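Local coordinates for protein response regulator aspartate phosphatase H (Bacillus subtilis, PDB 3Q15) that dephosphorylates the sporulation phosphotransferase Spo0F and also acts on the response regulator ComA, helping to separate competence and sporulation in time, at residues 99-104 against 129-134; 177-182 against 215-220; 334-339 against 360-365. All blocks are in the same frame, centred on the assembly; numbering follows the deposited sequence.

Interaction 1 of 3, residues 99-104 against 129-134; sequences LKYYSL and KELPFV
Glu130 enters the space beside Tyr101 and Lys100 of helix 93-113, and its side chain, read outward, passes from Tyr101 to Leu104 and then to Lys100. CB lies at the edge of the Tyr101 ring, near its plane, and meets Tyr101 CB at 3.9 Å. CG reaches Leu104 CD1, 4.1 Å away, the two side chains crossing at about a right angle. A bend at chi2 (-56°) then swings CD toward Lys100, whose CD lies 3.6 Å from it. OE1 finally sits 3.4 Å from Lys100 CE and forms a salt bridge with Lys100 NZ at 3.6 Å. One water closes a triangle with this pair, accepting from Lys100 NZ and donating to Glu130 OE1 at 3.0 Å. Next in the chain, Leu131 CD2 comes obliquely to Tyr101 CE2; at 3.2 Å the approach is so short that its exact value is doubtful. Phe143 of helix 137-153 also touches Tyr101, while Glu126 and Ala127 of helix 117-128 touch Leu104. The contact thus grades from an apolar, largely buried base to a hydrated ion pair at the exposed Lys100, where charge attraction probably adds modestly to the hold of helix 93-113 on the turn that ends the predicted first TPR.

Interaction 2 of 3, residues 177-182 against 215-220; sequences YSIRTI and IQNDRF. With SO4 (sulfate ion), chain F.
A tight turn between two helices, formed by a Schellman motif at Gln216 and an N-cap at Asn217, packs against the first turn of helix 178-194, with Ile215 and Phe220 meeting Ser178, Ile179 and Ile182. Ile182 and Ile215, the first and last residues of the predicted third TPR, reach toward each other tip to tip, their CD1 atoms 3.8 Å apart. Ile215 CG1 stands between its own backbone N and carbonyl carbon (chi1 58°), and its CG2, beside the backbone N, comes to 3.5 Å from Ser178 OG. The side chains of Ile179 and Phe220 cross at about a right angle, placing Ile179 CD1 3.7 Å from ring atom CE2, while Ile182 CG2 approaches the same ring at CD1 from 3.8 Å; both methyls sit obliquely to the ring plane. The amide of Asn217 lies at the edge of that ring through ND2, and its OD1 accepts from Phe220 N at 3.1 Å in a nearly straight bond (171°), with the donor above the carbonyl plane. Ala212 of helix 198-214 touches both Ile182 and Phe220. Arg180 points away from the turn: its NH1 and NH2 hold a sulfate, probably from the crystallisation liquor, NH2 giving the straighter bond to O3 at 3.1 Å (170°). NH2 also forms a salt bridge with Glu142, and the guanidinium makes a cation-pi contact with Phe145. Between the segments the attraction is therefore apolar, while the capping bond ties Asn217 to the helix carrying Phe220 and the charge of Arg180 is probably balanced in part by Glu142 and the sulfate.

Interaction 3 of 3, residues 334-339 against 360-365; sequences YIEACA and RKVLKA
Glu336, which packs against Val362 and Ala365, brings the flat group nearest this interface, a carboxylate gripped through OE1 by a salt bridge to Arg340 NH2 and a hydrogen bond from Gln366 NE2. The ring of Tyr334 belongs to the far side of its helix, where it meets Phe326 edge-to-face, and between the segments themselves aliphatic groups touch. Glu336 CG, anti to the backbone N (chi1 178°), lies 4.0 Å from Val362 CG1, and the two side chains cross at about a right angle. Beside it, the methyl of Ala365 nestles against the backbone of the opposite helix, with CB 3.8 Å from Glu336 N and 4.0 Å from Ile335 CG2. One turn along, Ala339 CB comes to 3.5 Å from Val362 CG2 and 4.1 Å from Lys361 CB. With small residues on both sides, the segment axes approach to 8.2 Å at 155°, nearly antiparallel. Val362 also packs on Leu363 of the second subunit, and Arg360 forms a salt bridge with Glu347 of that subunit, placing helix 352-372 beside the subunit interface. A close antiparallel helix pair with small residues at the interface is what a TPR hairpin uses, consistent with the predicted sixth repeat (336-369), which takes in most of this pair.

Along the chain the three contacts follow in series, each closing before the next opens, and none touches another. Interactions 1 and 2 have centres 29 Å apart, interactions 2 and 3 35 Å, and interactions 1 and 3 42 Å; interaction 3 lies on the opposite side of the chain's centre from the other two. Interaction 3 joins the successive helices 332-348 and 352-372, whereas interactions 1 and 2 each reach past one helix, 117-128 or 198-214, to the turn that follows it. They lie at or within the predicted first, third and sixth TPRs, interaction 2 at the junction toward the fourth: a long, all-helical domain built from different short-range contacts set along its length.

Interaction 1 of 3, residues 99-104 against 129-134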
loop_
_atom_site.group_PDB
_atom_site.type_symbol
_atom_site.label_atom_id
_atom_site.label_comp_id
_atom_site.label_asym_id
_atom_site.label_seq_id
_atom_site.Cartn_x
_atom_site.Cartn_y
_atom_site.Cartn_z
ATOM N N LEU A 99 -4.933 1.816 -24.288
ATOM C CA LEU A 99 -5.468 0.458 -24.208
ATOM C C LEU A 99 -4.732 -0.347 -23.149
ATOM O O LEU A 99 -5.348 -1.036 -22.337
ATOM C CB LEU A 99 -5.362 -0.257 -25.559
ATOM C CG LEU A 99 -6.244 0.260 -26.692
ATOM C CD1 LEU A 99 -6.011 -0.575 -27.941
ATOM C CD2 LEU A 99 -7.708 0.233 -26.286
ATOM N N LYS A 100 -3.406 -0.259 -23.166
ATOM C CA LYS A 100 -2.588 -0.961 -22.195
ATOM C C LYS A 100 -2.978 -0.541 -20.783
ATOM O O LYS A 100 -3.076 -1.375 -19.885
ATOM C CB LYS A 100 -1.105 -0.683 -22.441
ATOM C CG LYS A 100 -0.172 -1.457 -21.529
ATOM C CD LYS A 100 1.278 -1.270 -21.943
ATOM C CE LYS A 100 2.196 -2.219 -21.187
ATOM N NZ LYS A 100 3.622 -2.049 -21.585
ATOM N N TYR A 101 -3.208 0.755 -20.597
ATOM C CA TYR A 101 -3.563 1.292 -19.289
ATOM C C TYR A 101 -4.885 0.720 -18.800
ATOM O O TYR A 101 -5.010 0.305 -17.646
ATOM C CB TYR A 101 -3.650 2.821 -19.334
ATOM C CG TYR A 101 -4.368 3.414 -18.141
ATOM C CD1 TYR A 101 -5.684 3.845 -18.240
ATOM C CD2 TYR A 101 -3.734 3.526 -16.911
ATOM C CE1 TYR A 101 -6.344 4.383 -17.151
ATOM C CE2 TYR A 101 -4.386 4.059 -15.818
ATOM C CZ TYR A 101 -5.689 4.488 -15.941
ATOM O OH TYR A 101 -6.335 5.023 -14.846
ATOM N N TYR A 102 -5.871 0.695 -19.687
ATOM C CA TYR A 102 -7.184 0.166 -19.349
ATOM C C TYR A 102 -7.149 -1.331 -19.044
ATOM O O TYR A 102 -7.764 -1.784 -18.079
ATOM C CB TYR A 102 -8.176 0.455 -20.475
ATOM C CG TYR A 102 -8.771 1.846 -20.417
ATOM C CD1 TYR A 102 -8.967 2.587 -21.576
ATOM C CD2 TYR A 102 -9.147 2.413 -19.205
ATOM C CE1 TYR A 102 -9.513 3.854 -21.531
ATOM C CE2 TYR A 102 -9.697 3.683 -19.148
ATOM C CZ TYR A 102 -9.877 4.397 -20.320
ATOM O OH TYR A 102 -10.419 5.658 -20.289
ATOM N N SER A 103 -6.436 -2.097 -19.866
ATOM C CA SER A 103 -6.391 -3.543 -19.684
ATOM C C SER A 103 -5.862 -3.888 -18.296
ATOM O O SER A 103 -6.376 -4.787 -17.638
ATOM C CB SER A 103 -5.537 -4.217 -20.767
ATOM O OG SER A 103 -4.172 -3.838 -20.656
ATOM N N LEU A 104 -4.840 -3.158 -17.863
ATOM C CA LEU A 104 -4.234 -3.352 -16.552
ATOM C C LEU A 104 -5.140 -2.835 -15.438
ATOM O O LEU A 104 -5.250 -3.446 -14.373
ATOM C CB LEU A 104 -2.881 -2.640 -16.487
ATOM C CG LEU A 104 -1.766 -3.180 -17.382
ATOM C CD1 LEU A 104 -0.623 -2.180 -17.486
ATOM C CD2 LEU A 104 -1.269 -4.528 -16.864
ATOM N N LYS A 129 2.159 2.961 -13.950
ATOM C CA LYS A 129 3.347 3.213 -14.775
ATOM C C LYS A 129 2.983 3.706 -16.172
ATOM O O LYS A 129 3.820 4.271 -16.875
ATOM C CB LYS A 129 4.226 1.964 -14.888
ATOM C CG LYS A 129 4.718 1.406 -13.561
ATOM C CD LYS A 129 5.689 0.249 -13.777
ATOM C CE LYS A 129 5.770 -0.652 -12.551
ATOM N NZ LYS A 129 6.092 0.101 -11.308
ATOM N N GLU A 130 1.737 3.478 -16.575
ATOM C CA GLU A 130 1.257 3.916 -17.884
ATOM C C GLU A 130 0.774 5.364 -17.866
ATOM O O GLU A 130 0.680 6.009 -18.911
ATOM C CB GLU A 130 0.134 3.004 -18.381
ATOM C CG GLU A 130 0.565 1.572 -18.634
ATOM C CD GLU A 130 1.716 1.486 -19.617
ATOM O OE1 GLU A 130 2.595 0.619 -19.426
ATOM O OE2 GLU A 130 1.739 2.285 -20.577
ATOM N N LEU A 131 0.468 5.871 -16.677
ATOM C CA LEU A 131 -0.025 7.237 -16.537
ATOM C C LEU A 131 0.923 8.300 -17.095
ATOM O O LEU A 131 0.479 9.214 -17.783
ATOM C CB LEU A 131 -0.370 7.549 -15.077
ATOM C CG LEU A 131 -1.733 7.076 -14.570
ATOM C CD1 LEU A 131 -2.858 7.673 -15.399
ATOM C CD2 LEU A 131 -1.805 5.570 -14.594
ATOM N N PRO A 132 2.229 8.192 -16.789
ATOM C CA PRO A 132 3.200 9.198 -17.239
ATOM C C PRO A 132 3.154 9.432 -18.744
ATOM O O PRO A 132 3.611 10.471 -19.223
ATOM C CB PRO A 132 4.545 8.578 -16.854
ATOM C CG PRO A 132 4.230 7.720 -15.680
ATOM C CD PRO A 132 2.865 7.157 -15.955
ATOM N N PHE A 133 2.610 8.470 -19.480
ATOM C CA PHE A 133 2.534 8.577 -20.930
ATOM C C PHE A 133 1.196 9.156 -21.373
ATOM O O PHE A 133 0.911 9.251 -22.568
ATOM C CB PHE A 133 2.784 7.211 -21.569
ATOM C CG PHE A 133 4.137 6.643 -21.252
ATOM C CD1 PHE A 133 5.216 6.877 -22.090
ATOM C CD2 PHE A 133 4.335 5.887 -20.107
ATOM C CE1 PHE A 133 6.464 6.361 -21.797
ATOM C CE2 PHE A 133 5.582 5.366 -19.807
ATOM C CZ PHE A 133 6.647 5.604 -20.653
ATOM N N VAL A 134 0.383 9.553 -20.398
ATOM C CA VAL A 134 -0.892 10.204 -20.674
ATOM C C VAL A 134 -0.835 11.691 -20.335
ATOM O O VAL A 134 -0.626 12.065 -19.181
ATOM C CB VAL A 134 -2.041 9.547 -19.889
ATOM C CG1 VAL A 134 -3.300 10.396 -19.978
ATOM C CG2 VAL A 134 -2.296 8.142 -20.406
HETATM O O HOH W 1 4.423 0.620 -21.850
#

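Interaction 2 of 3, residues 177-182 against 215-220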
loop_
_atom_site.group_PDB
_atom_site.type_symbol
_atom_site.label_atom_id
_atom_site.label_comp_id
_atom_site.label_asym_id
_atom_site.label_seq_id
_atom_site.Cartn_x
_atom_site.Cartn_y
_atom_site.Cartn_z
ATOM N N TYR A 177 -14.404 20.641 -10.784
ATOM C CA TYR A 177 -14.529 19.278 -10.274
ATOM C C TYR A 177 -14.862 19.256 -8.784
ATOM O O TYR A 177 -14.193 18.582 -8.000
ATOM C CB TYR A 177 -13.250 18.483 -10.546
ATOM C CG TYR A 177 -13.124 17.987 -11.972
ATOM C CD1 TYR A 177 -12.639 18.812 -12.975
ATOM C CD2 TYR A 177 -13.493 16.691 -12.313
ATOM C CE1 TYR A 177 -12.524 18.363 -14.279
ATOM C CE2 TYR A 177 -13.382 16.233 -13.615
ATOM C CZ TYR A 177 -12.897 17.073 -14.593
ATOM O OH TYR A 177 -12.784 16.624 -15.888
ATOM N N SER A 178 -15.903 19.991 -8.401
ATOM C CA SER A 178 -16.291 20.103 -6.996
ATOM C C SER A 178 -16.818 18.785 -6.438
ATOM O O SER A 178 -16.522 18.421 -5.300
ATOM C CB SER A 178 -17.330 21.214 -6.809
ATOM O OG SER A 178 -18.455 21.014 -7.648
ATOM N N ILE A 179 -17.601 18.073 -7.241
ATOM C CA ILE A 179 -18.139 16.780 -6.827
ATOM C C ILE A 179 -17.026 15.823 -6.393
ATOM O O ILE A 179 -17.081 15.247 -5.305
ATOM C CB ILE A 179 -18.973 16.128 -7.950
ATOM C CG1 ILE A 179 -20.217 16.969 -8.245
ATOM C CG2 ILE A 179 -19.362 14.707 -7.574
ATOM C CD1 ILE A 179 -21.080 17.233 -7.024
ATOM N N ARG A 180 -16.022 15.652 -7.249
ATOM C CA ARG A 180 -14.891 14.787 -6.929
ATOM C C ARG A 180 -14.147 15.291 -5.700
ATOM O O ARG A 180 -13.570 14.503 -4.951
ATOM C CB ARG A 180 -13.925 14.679 -8.114
ATOM C CG ARG A 180 -14.288 13.599 -9.127
ATOM C CD ARG A 180 -14.116 12.207 -8.538
ATOM N NE ARG A 180 -14.203 11.165 -9.559
ATOM C CZ ARG A 180 -15.070 10.157 -9.538
ATOM N NH1 ARG A 180 -15.937 10.040 -8.540
ATOM N NH2 ARG A 180 -15.065 9.259 -10.513
ATOM N N THR A 181 -14.161 16.605 -5.502
ATOM C CA THR A 181 -13.487 17.225 -4.367
ATOM C C THR A 181 -14.192 16.849 -3.076
ATOM O O THR A 181 -13.555 16.514 -2.084
ATOM C CB THR A 181 -13.465 18.766 -4.510
ATOM O OG1 THR A 181 -12.718 19.126 -5.678
ATOM C CG2 THR A 181 -12.823 19.417 -3.294
ATOM N N ILE A 182 -15.519 16.903 -3.101
ATOM C CA ILE A 182 -16.320 16.522 -1.949
ATOM C C ILE A 182 -16.133 15.041 -1.642
ATOM O O ILE A 182 -15.904 14.663 -0.491
ATOM C CB ILE A 182 -17.806 16.826 -2.179
ATOM C CG1 ILE A 182 -18.026 18.342 -2.257
ATOM C CG2 ILE A 182 -18.648 16.215 -1.072
ATOM C CD1 ILE A 182 -19.429 18.747 -2.636
ATOM N N ILE A 215 -22.181 24.920 -4.267
ATOM C CA ILE A 215 -22.680 24.385 -5.530
ATOM C C ILE A 215 -24.157 24.018 -5.449
ATOM O O ILE A 215 -24.718 23.468 -6.396
ATOM C CB ILE A 215 -21.874 23.154 -5.988
ATOM C CG1 ILE A 215 -21.923 22.059 -4.921
ATOM C CG2 ILE A 215 -20.438 23.541 -6.294
ATOM C CD1 ILE A 215 -21.111 20.842 -5.272
ATOM N N GLN A 216 -24.778 24.326 -4.314
ATOM C CA GLN A 216 -26.194 24.037 -4.096
ATOM C C GLN A 216 -26.573 22.610 -4.488
ATOM O O GLN A 216 -27.511 22.395 -5.255
ATOM C CB GLN A 216 -27.079 25.048 -4.832
ATOM C CG GLN A 216 -27.030 26.452 -4.242
ATOM C CD GLN A 216 -27.896 27.444 -4.996
ATOM O OE1 GLN A 216 -28.272 27.214 -6.145
ATOM N NE2 GLN A 216 -28.217 28.559 -4.347
ATOM N N ASN A 217 -25.835 21.639 -3.958
ATOM C CA ASN A 217 -26.155 20.230 -4.162
ATOM C C ASN A 217 -26.769 19.641 -2.897
ATOM O O ASN A 217 -26.065 19.375 -1.925
ATOM C CB ASN A 217 -24.907 19.447 -4.575
ATOM C CG ASN A 217 -25.218 18.014 -4.968
ATOM O OD1 ASN A 217 -25.855 17.276 -4.216
ATOM N ND2 ASN A 217 -24.778 17.617 -6.159
ATOM N N ASP A 218 -28.082 19.446 -2.914
ATOM C CA ASP A 218 -28.811 19.009 -1.725
ATOM C C ASP A 218 -28.355 17.648 -1.202
ATOM O O ASP A 218 -28.157 17.474 0.001
ATOM C CB ASP A 218 -30.315 18.989 -1.996
ATOM C CG ASP A 218 -30.862 20.363 -2.324
ATOM O OD1 ASP A 218 -31.710 20.460 -3.237
ATOM O OD2 ASP A 218 -30.449 21.344 -1.669
ATOM N N ARG A 219 -28.192 16.682 -2.098
ATOM C CA ARG A 219 -27.771 15.356 -1.670
ATOM C C ARG A 219 -26.476 15.433 -0.867
ATOM O O ARG A 219 -26.385 14.878 0.227
ATOM C CB ARG A 219 -27.614 14.405 -2.859
ATOM C CG ARG A 219 -27.038 13.046 -2.478
ATOM C CD ARG A 219 -27.245 12.021 -3.582
ATOM N NE ARG A 219 -28.664 11.773 -3.816
ATOM C CZ ARG A 219 -29.383 10.865 -3.164
ATOM N NH1 ARG A 219 -28.816 10.108 -2.233
ATOM N NH2 ARG A 219 -30.671 10.714 -3.443
ATOM N N PHE A 220 -25.481 16.132 -1.405
ATOM C CA PHE A 220 -24.186 16.234 -0.738
ATOM C C PHE A 220 -24.218 17.138 0.491
ATOM O O PHE A 220 -23.350 17.046 1.358
ATOM C CB PHE A 220 -23.100 16.680 -1.714
ATOM C CG PHE A 220 -22.631 15.587 -2.625
ATOM C CD1 PHE A 220 -21.932 14.502 -2.121
ATOM C CD2 PHE A 220 -22.890 15.641 -3.985
ATOM C CE1 PHE A 220 -21.501 13.488 -2.957
ATOM C CE2 PHE A 220 -22.461 14.633 -4.826
ATOM C CZ PHE A 220 -21.766 13.555 -4.314
HETATM S S SO4 F . -18.184 7.309 -9.617
HETATM O O1 SO4 F . -18.566 8.716 -9.526
HETATM O O2 SO4 F . -19.374 6.500 -9.863
HETATM O O3 SO4 F . -17.235 7.124 -10.713
HETATM O O4 SO4 F . -17.568 6.896 -8.359
#

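Interaction 3 of 3, residues 334-339 against 360-365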
loop_
_atom_site.group_PDB
_atom_site.type_symbol
_atom_site.label_atom_id
_atom_site.label_comp_id
_atom_site.label_asym_id
_atom_site.label_seq_id
_atom_site.Cartn_x
_atom_site.Cartn_y
_atom_site.Cartn_z
ATOM N N TYR A 334 -21.522 -5.789 11.441
ATOM C CA TYR A 334 -22.772 -5.506 12.138
ATOM C C TYR A 334 -22.818 -6.243 13.467
ATOM O O TYR A 334 -23.297 -5.712 14.466
ATOM C CB TYR A 334 -23.979 -5.898 11.282
ATOM C CG TYR A 334 -24.195 -5.023 10.070
ATOM C CD1 TYR A 334 -23.396 -3.909 9.834
ATOM C CD2 TYR A 334 -25.206 -5.307 9.164
ATOM C CE1 TYR A 334 -23.595 -3.107 8.720
ATOM C CE2 TYR A 334 -25.414 -4.512 8.051
ATOM C CZ TYR A 334 -24.607 -3.415 7.834
ATOM O OH TYR A 334 -24.810 -2.620 6.727
ATOM N N ILE A 335 -22.316 -7.473 13.474
ATOM C CA ILE A 335 -22.271 -8.262 14.695
ATOM C C ILE A 335 -21.415 -7.561 15.737
ATOM O O ILE A 335 -21.831 -7.405 16.883
ATOM C CB ILE A 335 -21.730 -9.677 14.433
ATOM C CG1 ILE A 335 -22.687 -10.440 13.519
ATOM C CG2 ILE A 335 -21.525 -10.431 15.741
ATOM C CD1 ILE A 335 -22.291 -11.879 13.292
ATOM N N GLU A 336 -20.225 -7.127 15.334
ATOM C CA GLU A 336 -19.322 -6.439 16.251
ATOM C C GLU A 336 -19.956 -5.195 16.872
ATOM O O GLU A 336 -19.881 -4.993 18.084
ATOM C CB GLU A 336 -18.013 -6.053 15.560
ATOM C CG GLU A 336 -17.074 -5.290 16.475
ATOM C CD GLU A 336 -15.732 -4.987 15.843
ATOM O OE1 GLU A 336 -14.871 -4.418 16.547
ATOM O OE2 GLU A 336 -15.533 -5.314 14.655
ATOM N N ALA A 337 -20.565 -4.361 16.034
ATOM C CA ALA A 337 -21.159 -3.111 16.489
ATOM C C ALA A 337 -22.347 -3.350 17.418
ATOM O O ALA A 337 -22.426 -2.764 18.498
ATOM C CB ALA A 337 -21.572 -2.256 15.297
ATOM N N CYS A 338 -23.262 -4.222 17.002
ATOM C CA CYS A 338 -24.416 -4.559 17.831
ATOM C C CYS A 338 -23.999 -5.218 19.142
ATOM O O CYS A 338 -24.538 -4.907 20.204
ATOM C CB CYS A 338 -25.386 -5.463 17.071
ATOM S SG CYS A 338 -26.217 -4.647 15.693
ATOM N N ALA A 339 -23.035 -6.129 19.066
ATOM C CA ALA A 339 -22.543 -6.812 20.258
ATOM C C ALA A 339 -21.877 -5.824 21.208
ATOM O O ALA A 339 -21.924 -5.989 22.427
ATOM C CB ALA A 339 -21.574 -7.917 19.877
ATOM N N ARG A 360 -17.308 -11.510 24.022
ATOM C CA ARG A 360 -16.721 -12.625 23.284
ATOM C C ARG A 360 -17.189 -12.637 21.828
ATOM O O ARG A 360 -16.428 -12.985 20.925
ATOM C CB ARG A 360 -17.036 -13.967 23.957
ATOM C CG ARG A 360 -16.350 -14.180 25.304
ATOM C CD ARG A 360 -16.398 -15.652 25.762
ATOM N NE ARG A 360 -17.759 -16.181 25.844
ATOM C CZ ARG A 360 -18.565 -16.021 26.891
ATOM N NH1 ARG A 360 -18.147 -15.347 27.952
ATOM N NH2 ARG A 360 -19.791 -16.532 26.879
ATOM N N LYS A 361 -18.446 -12.264 21.610
ATOM C CA LYS A 361 -18.986 -12.159 20.263
ATOM C C LYS A 361 -18.283 -11.031 19.509
ATOM O O LYS A 361 -18.062 -11.115 18.298
ATOM C CB LYS A 361 -20.493 -11.899 20.295
ATOM C CG LYS A 361 -21.317 -12.972 20.993
ATOM C CD LYS A 361 -22.807 -12.691 20.855
ATOM C CE LYS A 361 -23.627 -13.513 21.839
ATOM N NZ LYS A 361 -23.434 -14.979 21.654
ATOM N N VAL A 362 -17.938 -9.976 20.239
ATOM C CA VAL A 362 -17.229 -8.843 19.659
ATOM C C VAL A 362 -15.862 -9.276 19.160
ATOM O O VAL A 362 -15.527 -9.069 17.996
ATOM C CB VAL A 362 -17.028 -7.713 20.677
ATOM C CG1 VAL A 362 -16.124 -6.636 20.083
ATOM C CG2 VAL A 362 -18.372 -7.128 21.105
ATOM N N LEU A 363 -15.074 -9.878 20.047
ATOM C CA LEU A 363 -13.727 -10.316 19.695
ATOM C C LEU A 363 -13.758 -11.342 18.561
ATOM O O LEU A 363 -12.909 -11.320 17.667
ATOM C CB LEU A 363 -12.994 -10.871 20.921
ATOM C CG LEU A 363 -12.825 -9.882 22.082
ATOM C CD1 LEU A 363 -12.032 -10.508 23.221
ATOM C CD2 LEU A 363 -12.161 -8.595 21.618
ATOM N N LYS A 364 -14.749 -12.227 18.594
ATOM C CA LYS A 364 -14.929 -13.213 17.533
ATOM C C LYS A 364 -15.195 -12.533 16.190
ATOM O O LYS A 364 -14.541 -12.835 15.190
ATOM C CB LYS A 364 -16.071 -14.174 17.876
ATOM C CG LYS A 364 -16.315 -15.252 16.835
ATOM C CD LYS A 364 -15.114 -16.171 16.703
ATOM C CE LYS A 364 -15.303 -17.170 15.570
ATOM N NZ LYS A 364 -16.549 -17.968 15.729
ATOM N N ALA A 365 -16.154 -11.615 16.171
ATOM C CA ALA A 365 -16.493 -10.900 14.946
ATOM C C ALA A 365 -15.270 -10.198 14.350
ATOM O O ALA A 365 -15.081 -10.196 13.136
ATOM C CB ALA A 365 -17.607 -9.909 15.200
#